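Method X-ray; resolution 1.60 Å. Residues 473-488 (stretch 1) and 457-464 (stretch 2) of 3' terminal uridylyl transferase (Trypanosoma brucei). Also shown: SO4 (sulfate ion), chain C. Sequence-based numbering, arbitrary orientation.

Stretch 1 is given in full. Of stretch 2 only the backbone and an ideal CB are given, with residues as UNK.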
ATOM      1  N   LEU A 473      14.509 -10.311  -9.513  1.00 18.15           N
ATOM      2  CA  LEU A 473      13.134 -10.014  -9.887  1.00 15.44           C
ATOM      3  C   LEU A 473      13.071  -8.646 -10.539  1.00 15.31           C
ATOM      4  O   LEU A 473      13.365  -7.635  -9.902  1.00 16.39           O
ATOM      5  CB  LEU A 473      12.223 -10.013  -8.655  1.00 15.55           C
ATOM      6  CG  LEU A 473      10.751  -9.733  -8.972  1.00 18.36           C
ATOM      7  CD1 LEU A 473      10.131 -10.848  -9.811  1.00 18.24           C
ATOM      8  CD2 LEU A 473       9.966  -9.494  -7.651  1.00 20.45           C
ATOM      9  N   ASN A 474      12.706  -8.633 -11.814  1.00 13.51           N
ATOM     10  CA  ASN A 474      12.458  -7.396 -12.535  1.00 12.80           C
ATOM     11  C   ASN A 474      11.013  -6.982 -12.396  1.00 15.39           C
ATOM     12  O   ASN A 474      10.111  -7.710 -12.830  1.00 15.22           O
ATOM     13  CB  ASN A 474      12.804  -7.556 -14.035  1.00 13.50           C
ATOM     14  CG  ASN A 474      12.610  -6.256 -14.823  1.00 13.75           C
ATOM     15  OD1 ASN A 474      12.522  -5.184 -14.232  1.00 13.22           O
ATOM     16  ND2 ASN A 474      12.519  -6.356 -16.162  1.00 13.80           N
ATOM     17  N   LEU A 475      10.777  -5.807 -11.825  1.00 13.12           N
ATOM     18  CA  LEU A 475       9.401  -5.321 -11.713  1.00 13.13           C
ATOM     19  C   LEU A 475       8.802  -5.020 -13.090  1.00 15.55           C
ATOM     20  O   LEU A 475       7.583  -4.938 -13.240  1.00 18.46           O
ATOM     21  CB  LEU A 475       9.284  -4.133 -10.741  1.00 14.18           C
ATOM     22  CG  LEU A 475       9.856  -4.448  -9.351  1.00 17.64           C
ATOM     23  CD1 LEU A 475       9.708  -3.249  -8.425  1.00 15.45           C
ATOM     24  CD2 LEU A 475       9.112  -5.642  -8.746  1.00 19.46           C
ATOM     25  N   GLY A 476       9.648  -4.889 -14.110  1.00 14.75           N
ATOM     26  CA  GLY A 476       9.149  -4.770 -15.465  1.00 14.24           C
ATOM     27  C   GLY A 476       9.152  -6.048 -16.303  1.00 13.33           C
ATOM     28  O   GLY A 476       9.141  -5.982 -17.543  1.00 14.54           O
ATOM     29  N   ARG A 477       9.181  -7.209 -15.644  1.00 14.61           N
ATOM     30  CA  ARG A 477       9.324  -8.483 -16.324  1.00 15.05           C
ATOM     31  C   ARG A 477       8.242  -8.854 -17.320  1.00 14.69           C
ATOM     32  O   ARG A 477       8.458  -9.733 -18.158  1.00 18.19           O
ATOM     33  CB  ARG A 477       9.480  -9.621 -15.306  1.00 16.08           C
ATOM     34  CG  ARG A 477       8.245  -9.825 -14.436  1.00 17.11           C
ATOM     35  CD  ARG A 477       8.531 -10.716 -13.227  1.00 19.67           C
ATOM     36  NE  ARG A 477       7.347 -10.785 -12.346  1.00 20.48           N
ATOM     37  CZ  ARG A 477       6.981  -9.827 -11.497  1.00 26.87           C
ATOM     38  NH1 ARG A 477       7.684  -8.692 -11.402  1.00 25.98           N
ATOM     39  NH2 ARG A 477       5.900  -9.993 -10.739  1.00 26.14           N
ATOM     40  N   HIS A 478       7.075  -8.222 -17.241  1.00 14.42           N
ATOM     41  CA  HIS A 478       6.037  -8.533 -18.228  1.00 16.64           C
ATOM     42  C   HIS A 478       5.931  -7.489 -19.326  1.00 17.85           C
ATOM     43  O   HIS A 478       5.042  -7.588 -20.185  1.00 19.34           O
ATOM     44  CB  HIS A 478       4.650  -8.689 -17.575  1.00 18.30           C
ATOM     45  CG  HIS A 478       4.613  -9.670 -16.441  1.00 20.01           C
ATOM     46  ND1 HIS A 478       4.858 -11.016 -16.607  1.00 25.76           N
ATOM     47  CD2 HIS A 478       4.352  -9.489 -15.125  1.00 23.23           C
ATOM     48  CE1 HIS A 478       4.759 -11.623 -15.435  1.00 27.43           C
ATOM     49  NE2 HIS A 478       4.450 -10.721 -14.523  1.00 26.53           N
ATOM     50  N   ILE A 479       6.839  -6.509 -19.322  1.00 15.25           N
ATOM     51  CA  ILE A 479       6.786  -5.426 -20.290  1.00 13.93           C
ATOM     52  C   ILE A 479       7.678  -5.679 -21.491  1.00 17.45           C
ATOM     53  O   ILE A 479       8.891  -5.433 -21.442  1.00 14.90           O
ATOM     54  CB  ILE A 479       7.121  -4.070 -19.620  1.00 13.47           C
ATOM     55  CG1 ILE A 479       6.165  -3.845 -18.447  1.00 15.91           C
ATOM     56  CG2 ILE A 479       7.053  -2.945 -20.665  1.00 13.78           C
ATOM     57  CD1 ILE A 479       6.447  -2.568 -17.650  1.00 15.99           C
ATOM     58  N   GLY A 480       7.087  -6.191 -22.568  1.00 15.70           N
ATOM     59  CA  GLY A 480       7.804  -6.372 -23.813  1.00 15.49           C
ATOM     60  C   GLY A 480       7.888  -5.077 -24.613  1.00 15.56           C
ATOM     61  O   GLY A 480       7.467  -4.026 -24.133  1.00 16.68           O
ATOM     62  N   VAL A 481       8.403  -5.140 -25.829  1.00 16.11           N
ATOM     63  CA  VAL A 481       8.744  -3.914 -26.552  1.00 16.21           C
ATOM     64  C   VAL A 481       7.550  -2.989 -26.831  1.00 16.80           C
ATOM     65  O   VAL A 481       7.650  -1.777 -26.577  1.00 17.09           O
ATOM     66  CB  VAL A 481       9.554  -4.187 -27.836  1.00 16.88           C
ATOM     67  CG1 VAL A 481       8.754  -4.967 -28.880  1.00 17.52           C
ATOM     68  CG2 VAL A 481      10.099  -2.859 -28.413  1.00 19.33           C
ATOM     69  N   THR A 482       6.443  -3.518 -27.342  1.00 16.50           N
ATOM     70  CA  THR A 482       5.303  -2.633 -27.606  1.00 18.94           C
ATOM     71  C   THR A 482       4.744  -2.082 -26.306  1.00 19.48           C
ATOM     72  O   THR A 482       4.420  -0.888 -26.222  1.00 17.94           O
ATOM     73  CB  THR A 482       4.194  -3.290 -28.495  1.00 17.13           C
ATOM     74  OG1 THR A 482       3.654  -4.440 -27.828  1.00 21.77           O
ATOM     75  CG2 THR A 482       4.781  -3.687 -29.800  1.00 18.32           C
ATOM     76  N   LYS A 483       4.668  -2.903 -25.260  1.00 15.50           N
ATOM     77  CA  LYS A 483       4.189  -2.372 -23.994  1.00 14.90           C
ATOM     78  C   LYS A 483       5.143  -1.270 -23.510  1.00 17.20           C
ATOM     79  O   LYS A 483       4.706  -0.269 -22.929  1.00 17.10           O
ATOM     80  CB  LYS A 483       4.054  -3.487 -22.940  1.00 20.60           C
ATOM     81  CG  LYS A 483       2.850  -4.392 -23.139  1.00 26.64           C
ATOM     82  CD  LYS A 483       2.514  -5.167 -21.864  1.00 28.88           C
ATOM     83  CE  LYS A 483       1.337  -6.098 -22.106  1.00 40.68           C
ATOM     84  NZ  LYS A 483       0.998  -6.874 -20.880  1.00 47.91           N
ATOM     85  N   SER A 484       6.443  -1.441 -23.747  1.00 14.82           N
ATOM     86  CA  SER A 484       7.428  -0.476 -23.219  1.00 17.13           C
ATOM     87  C   SER A 484       7.247   0.867 -23.916  1.00 19.13           C
ATOM     88  O   SER A 484       7.440   1.921 -23.305  1.00 14.61           O
ATOM     89  CB  SER A 484       8.885  -0.966 -23.384  1.00 14.99           C
ATOM     90  OG  SER A 484       9.332  -0.867 -24.728  1.00 15.46           O
ATOM     91  N   LEU A 485       6.836   0.831 -25.178  1.00 15.48           N
ATOM     92  CA  LEU A 485       6.685   2.077 -25.921  1.00 15.17           C
ATOM     93  C   LEU A 485       5.383   2.768 -25.500  1.00 15.00           C
ATOM     94  O   LEU A 485       5.291   4.001 -25.571  1.00 16.77           O
ATOM     95  CB  LEU A 485       6.746   1.824 -27.425  1.00 16.74           C
ATOM     96  CG  LEU A 485       8.158   1.352 -27.848  1.00 18.45           C
ATOM     97  CD1 LEU A 485       8.260   1.221 -29.362  1.00 18.11           C
ATOM     98  CD2 LEU A 485       9.255   2.293 -27.293  1.00 19.39           C
ATOM     99  N   ARG A 486       4.392   1.990 -25.061  1.00 14.91           N
ATOM    100  CA  ARG A 486       3.217   2.578 -24.400  1.00 15.60           C
ATOM    101  C   ARG A 486       3.624   3.327 -23.133  1.00 16.60           C
ATOM    102  O   ARG A 486       3.122   4.422 -22.862  1.00 15.18           O
ATOM    103  CB  ARG A 486       2.130   1.519 -24.117  1.00 16.82           C
ATOM    104  CG  ARG A 486       1.510   0.976 -25.409  1.00 23.65           C
ATOM    105  CD  ARG A 486       0.563  -0.210 -25.162  1.00 25.63           C
ATOM    106  NE  ARG A 486      -0.562   0.186 -24.316  1.00 31.18           N
ATOM    107  CZ  ARG A 486      -1.679   0.727 -24.793  1.00 39.71           C
ATOM    108  NH1 ARG A 486      -1.806   0.929 -26.098  1.00 42.26           N
ATOM    109  NH2 ARG A 486      -2.666   1.072 -23.970  1.00 39.42           N
ATOM    110  N   VAL A 487       4.540   2.762 -22.358  1.00 13.79           N
ATOM    111  CA  VAL A 487       5.044   3.428 -21.167  1.00 13.31           C
ATOM    112  C   VAL A 487       5.809   4.698 -21.539  1.00 15.31           C
ATOM    113  O   VAL A 487       5.566   5.766 -20.979  1.00 14.88           O
ATOM    114  CB  VAL A 487       5.950   2.498 -20.339  1.00 13.03           C
ATOM    115  CG1 VAL A 487       6.549   3.270 -19.157  1.00 13.32           C
ATOM    116  CG2 VAL A 487       5.120   1.315 -19.816  1.00 16.20           C
ATOM    117  N   ARG A 488       6.741   4.584 -22.483  1.00 13.71           N
ATOM    118  CA  ARG A 488       7.485   5.759 -22.925  1.00 15.14           C
ATOM    119  C   ARG A 488       6.548   6.853 -23.416  1.00 15.69           C
ATOM    120  O   ARG A 488       6.813   8.034 -23.187  1.00 15.41           O
ATOM    121  CB  ARG A 488       8.489   5.412 -24.026  1.00 18.07           C
ATOM    122  CG  ARG A 488       9.640   4.478 -23.575  1.00 16.71           C
ATOM    123  CD  ARG A 488      10.496   5.041 -22.424  1.00 19.91           C
ATOM    124  NE  ARG A 488      11.215   6.257 -22.813  1.00 20.46           N
ATOM    125  CZ  ARG A 488      12.368   6.290 -23.489  1.00 20.58           C
ATOM    126  NH1 ARG A 488      12.976   5.169 -23.903  1.00 20.66           N
ATOM    127  NH2 ARG A 488      12.933   7.459 -23.754  1.00 21.52           N
ATOM    128  N   UNK A 457       5.825 -15.668 -23.660  1.00 47.94           N
ATOM    129  CA  UNK A 457       5.799 -14.796 -22.488  1.00 41.39           C
ATOM    130  C   UNK A 457       7.110 -14.877 -21.731  1.00 35.23           C
ATOM    131  O   UNK A 457       7.159 -15.395 -20.620  1.00 37.25           O
ATOM    132  CB  UNK A 457       4.635 -15.164 -21.566  1.00 41.39           C
ATOM    133  N   UNK A 458       8.189 -14.371 -22.340  1.00 30.84           N
ATOM    134  CA  UNK A 458       9.479 -14.452 -21.661  1.00 29.15           C
ATOM    135  C   UNK A 458       9.529 -13.483 -20.477  1.00 26.39           C
ATOM    136  O   UNK A 458       8.692 -12.579 -20.333  1.00 27.53           O
ATOM    137  CB  UNK A 458      10.616 -14.154 -22.640  1.00 29.15           C
ATOM    138  N   UNK A 459      10.511 -13.678 -19.609  1.00 21.65           N
ATOM    139  CA  UNK A 459      10.826 -12.637 -18.649  1.00 20.21           C
ATOM    140  C   UNK A 459      11.489 -11.548 -19.472  1.00 18.89           C
ATOM    141  O   UNK A 459      12.486 -11.797 -20.136  1.00 21.64           O
ATOM    142  CB  UNK A 459      11.715 -13.134 -17.507  1.00 20.21           C
ATOM    143  N   UNK A 460      10.926 -10.340 -19.438  1.00 17.66           N
ATOM    144  CA  UNK A 460      11.391  -9.258 -20.308  1.00 15.16           C
ATOM    145  C   UNK A 460      12.331  -8.360 -19.512  1.00 14.78           C
ATOM    146  O   UNK A 460      12.171  -8.200 -18.288  1.00 15.63           O
ATOM    147  CB  UNK A 460      10.216  -8.455 -20.870  1.00 15.16           C
ATOM    148  N   UNK A 461      13.327  -7.820 -20.219  1.00 15.26           N
ATOM    149  CA  UNK A 461      14.304  -6.909 -19.624  1.00 14.77           C
ATOM    150  C   UNK A 461      14.402  -5.655 -20.478  1.00 16.26           C
ATOM    151  O   UNK A 461      15.481  -5.084 -20.659  1.00 18.90           O
ATOM    152  CB  UNK A 461      15.673  -7.579 -19.488  1.00 14.77           C
ATOM    153  N   UNK A 462      13.264  -5.227 -21.022  1.00 14.68           N
ATOM    154  CA  UNK A 462      13.199  -3.995 -21.786  1.00 14.68           C
ATOM    155  C   UNK A 462      13.262  -2.794 -20.872  1.00 14.17           C
ATOM    156  O   UNK A 462      14.109  -1.897 -21.051  1.00 15.19           O
ATOM    157  CB  UNK A 462      11.925  -3.951 -22.632  1.00 14.68           C
ATOM    158  N   UNK A 463      12.339  -2.756 -19.919  1.00 13.99           N
ATOM    159  CA  UNK A 463      12.371  -1.740 -18.876  1.00 13.29           C
ATOM    160  C   UNK A 463      12.689  -2.446 -17.580  1.00 16.05           C
ATOM    161  O   UNK A 463      11.938  -3.350 -17.165  1.00 14.91           O
ATOM    162  CB  UNK A 463      11.053  -0.969 -18.785  1.00 13.29           C
ATOM    163  N   UNK A 464      13.788  -2.072 -16.929  1.00 13.02           N
ATOM    164  CA  UNK A 464      14.232  -2.826 -15.761  1.00 12.93           C
ATOM    165  C   UNK A 464      14.199  -2.027 -14.475  1.00 12.54           C
ATOM    166  O   UNK A 464      14.795  -0.942 -14.394  1.00 13.53           O
ATOM    167  CB  UNK A 464      15.652  -3.346 -15.992  1.00 12.93           C
TER
HETATM  168  S   SO4 C 702       4.858 -13.529 -11.918  1.00 61.63           S
HETATM  169  O1  SO4 C 702       5.161 -13.827 -10.522  1.00 64.71           O
HETATM  170  O2  SO4 C 702       4.108 -14.641 -12.508  1.00 62.32           O
HETATM  171  O3  SO4 C 702       6.110 -13.348 -12.655  1.00 59.16           O
HETATM  172  O4  SO4 C 702       4.057 -12.304 -11.975  1.00 60.25           O

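Position 457 starts the stretch with its CA-to-CB bond sideways to stretch 1 and no atom of that stretch within 5.5 Å of the ideal CB. Nothing here selects a side chain, and polar or charged types would do as well as any; the deposited residue is H457, which makes no contact with stretch 1. Position 458 is similarly free, its bond also sideways and nothing within 5.5 Å of its CB. Its phi of -72° and psi of 165° are extended, a conformation open to most residues and compatible with proline. P458 is deposited; its ring holds phi near this value and stays clear of stretch 1.

At 459 the bond again runs sideways, and the ideal CB lies 4.7 Å from R477 CB. A small or medium side chain could rest against the base of that arginine. T459 does so with its methyl group, T459 CG2 lying 4.0 Å from R477 CB.

Position 460 is pinned by its backbone. Its N donates a hydrogen bond to R477 O (2.8 Å), and its O accepts one from N474 ND2 (2.8 Å) while also receiving a CA-H...O contact from R477 CA (3.5 Å). The CB points toward stretch 1, 3.3 Å from I479 O and 4.2 Å from G480 N, so a side chain starts close against the I479-G480 backbone and can run along it. A long chain whose aliphatic part lies there suits the place, although other types could fit. R460 is deposited: its CG packs 3.8 Å from G480 N, and the guanidinium lies obliquely near G480 CA. The glycine leaves room, for an ideal CB on G480 would come within a tight 3.2 Å of R460 NE.

At 461 the CB points away from stretch 1, yet N474 ND2 is only 4.7 Å from it. Many residues are possible, including a large one whose end turns back. Y461 does this, placing CD1 3.8 Å from N474 ND2, which sits obliquely to the ring.

Position 462 points toward stretch 1, with its ideal CB 3.6 Å from I479 O and 4.3 Å from S484 CB. S484 OG gives its proton to V481 O (2.7 Å) but can still accept, so a donor or a side chain linked through water would suit, and a small apolar one could also be accommodated. E462 packs its CG 3.4 Å from S484 OG, and water 1 bridges the two side chains, donating to E462 OE2 (2.8 Å) and S484 OG (2.6 Å).

At 463 the backbone O accepts a hydrogen bond from N474 ND2 (3.2 Å), and N donates to water 2 (2.9 Å). The bond runs sideways, the ideal CB 4.8 Å from I479 CG2 and 5.1 Å from S484 CB, but a longer chain can bring its end nearer. I479, S484 and V487 offer a largely apolar surface, suiting leucine, isoleucine or methionine. L463 fills it: CD1 lies 4.0 Å from I479 CG2 and 3.9 Å from V487 CB, while CG rests 3.7 Å from S484 CB.

Position 464 points sideways, its ideal CB 4.0 Å from N474 OD1, so a compact side chain fits readily. C464 places SG 3.9 Å from N474 ND2, a packing contact.

Stretch 2 457-464: HPTRYELC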
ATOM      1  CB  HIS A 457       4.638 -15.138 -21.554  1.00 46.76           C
ATOM      2  CG  HIS A 457       3.331 -14.547 -21.981  1.00 55.12           C
ATOM      3  ND1 HIS A 457       2.248 -15.319 -22.347  1.00 59.97           N
ATOM      4  CD2 HIS A 457       2.937 -13.258 -22.106  1.00 56.91           C
ATOM      5  CE1 HIS A 457       1.242 -14.528 -22.680  1.00 61.40           C
ATOM      6  NE2 HIS A 457       1.634 -13.275 -22.544  1.00 61.88           N
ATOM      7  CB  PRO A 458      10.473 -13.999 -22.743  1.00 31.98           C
ATOM      8  CG  PRO A 458       9.701 -14.034 -24.068  1.00 29.67           C
ATOM      9  CD  PRO A 458       8.289 -13.719 -23.657  1.00 30.62           C
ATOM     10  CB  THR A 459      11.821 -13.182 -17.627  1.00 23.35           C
ATOM     11  OG1 THR A 459      11.178 -14.218 -16.867  1.00 25.30           O
ATOM     12  CG2 THR A 459      12.272 -12.078 -16.708  1.00 23.40           C
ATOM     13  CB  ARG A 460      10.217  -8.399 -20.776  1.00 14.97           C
ATOM     14  CG  ARG A 460       9.242  -9.138 -21.688  1.00 15.41           C
ATOM     15  CD  ARG A 460       9.926  -9.552 -22.964  1.00 16.07           C
ATOM     16  NE  ARG A 460       8.970 -10.027 -23.964  1.00 17.20           N
ATOM     17  CZ  ARG A 460       9.288 -10.499 -25.150  1.00 18.35           C
ATOM     18  NH1 ARG A 460      10.568 -10.572 -25.555  1.00 20.32           N
ATOM     19  NH2 ARG A 460       8.325 -10.899 -25.952  1.00 22.13           N
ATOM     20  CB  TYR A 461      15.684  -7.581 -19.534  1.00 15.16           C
ATOM     21  CG  TYR A 461      15.735  -8.787 -18.611  1.00 15.22           C
ATOM     22  CD1 TYR A 461      15.287  -8.702 -17.305  1.00 14.74           C
ATOM     23  CD2 TYR A 461      16.254 -10.002 -19.050  1.00 16.13           C
ATOM     24  CE1 TYR A 461      15.338  -9.792 -16.449  1.00 17.31           C
ATOM     25  CE2 TYR A 461      16.302 -11.110 -18.202  1.00 17.63           C
ATOM     26  CZ  TYR A 461      15.858 -10.987 -16.900  1.00 18.10           C
ATOM     27  OH  TYR A 461      15.902 -12.078 -16.051  1.00 20.55           O
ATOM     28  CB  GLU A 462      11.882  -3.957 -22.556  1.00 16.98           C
ATOM     29  CG  GLU A 462      11.834  -2.926 -23.646  1.00 21.55           C
ATOM     30  CD  GLU A 462      12.763  -3.197 -24.828  1.00 19.89           C
ATOM     31  OE1 GLU A 462      12.953  -4.367 -25.270  1.00 23.52           O
ATOM     32  OE2 GLU A 462      13.308  -2.196 -25.335  1.00 24.82           O
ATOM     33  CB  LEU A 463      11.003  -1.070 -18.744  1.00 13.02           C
ATOM     34  CG  LEU A 463      10.364  -0.500 -20.008  1.00 15.73           C
ATOM     35  CD1 LEU A 463       9.121   0.296 -19.600  1.00 15.50           C
ATOM     36  CD2 LEU A 463      11.356   0.393 -20.738  1.00 14.81           C
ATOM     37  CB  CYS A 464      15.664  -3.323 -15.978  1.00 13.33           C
ATOM     38  SG  CYS A 464      15.765  -4.541 -17.306  1.00 15.67           S
TER
HETATM   39  O   HOH W   1      11.703   0.084 -25.222  1.00 24.55           O
HETATM   40  O   HOH W   2      10.730  -5.096 -19.596  1.00 14.21           O
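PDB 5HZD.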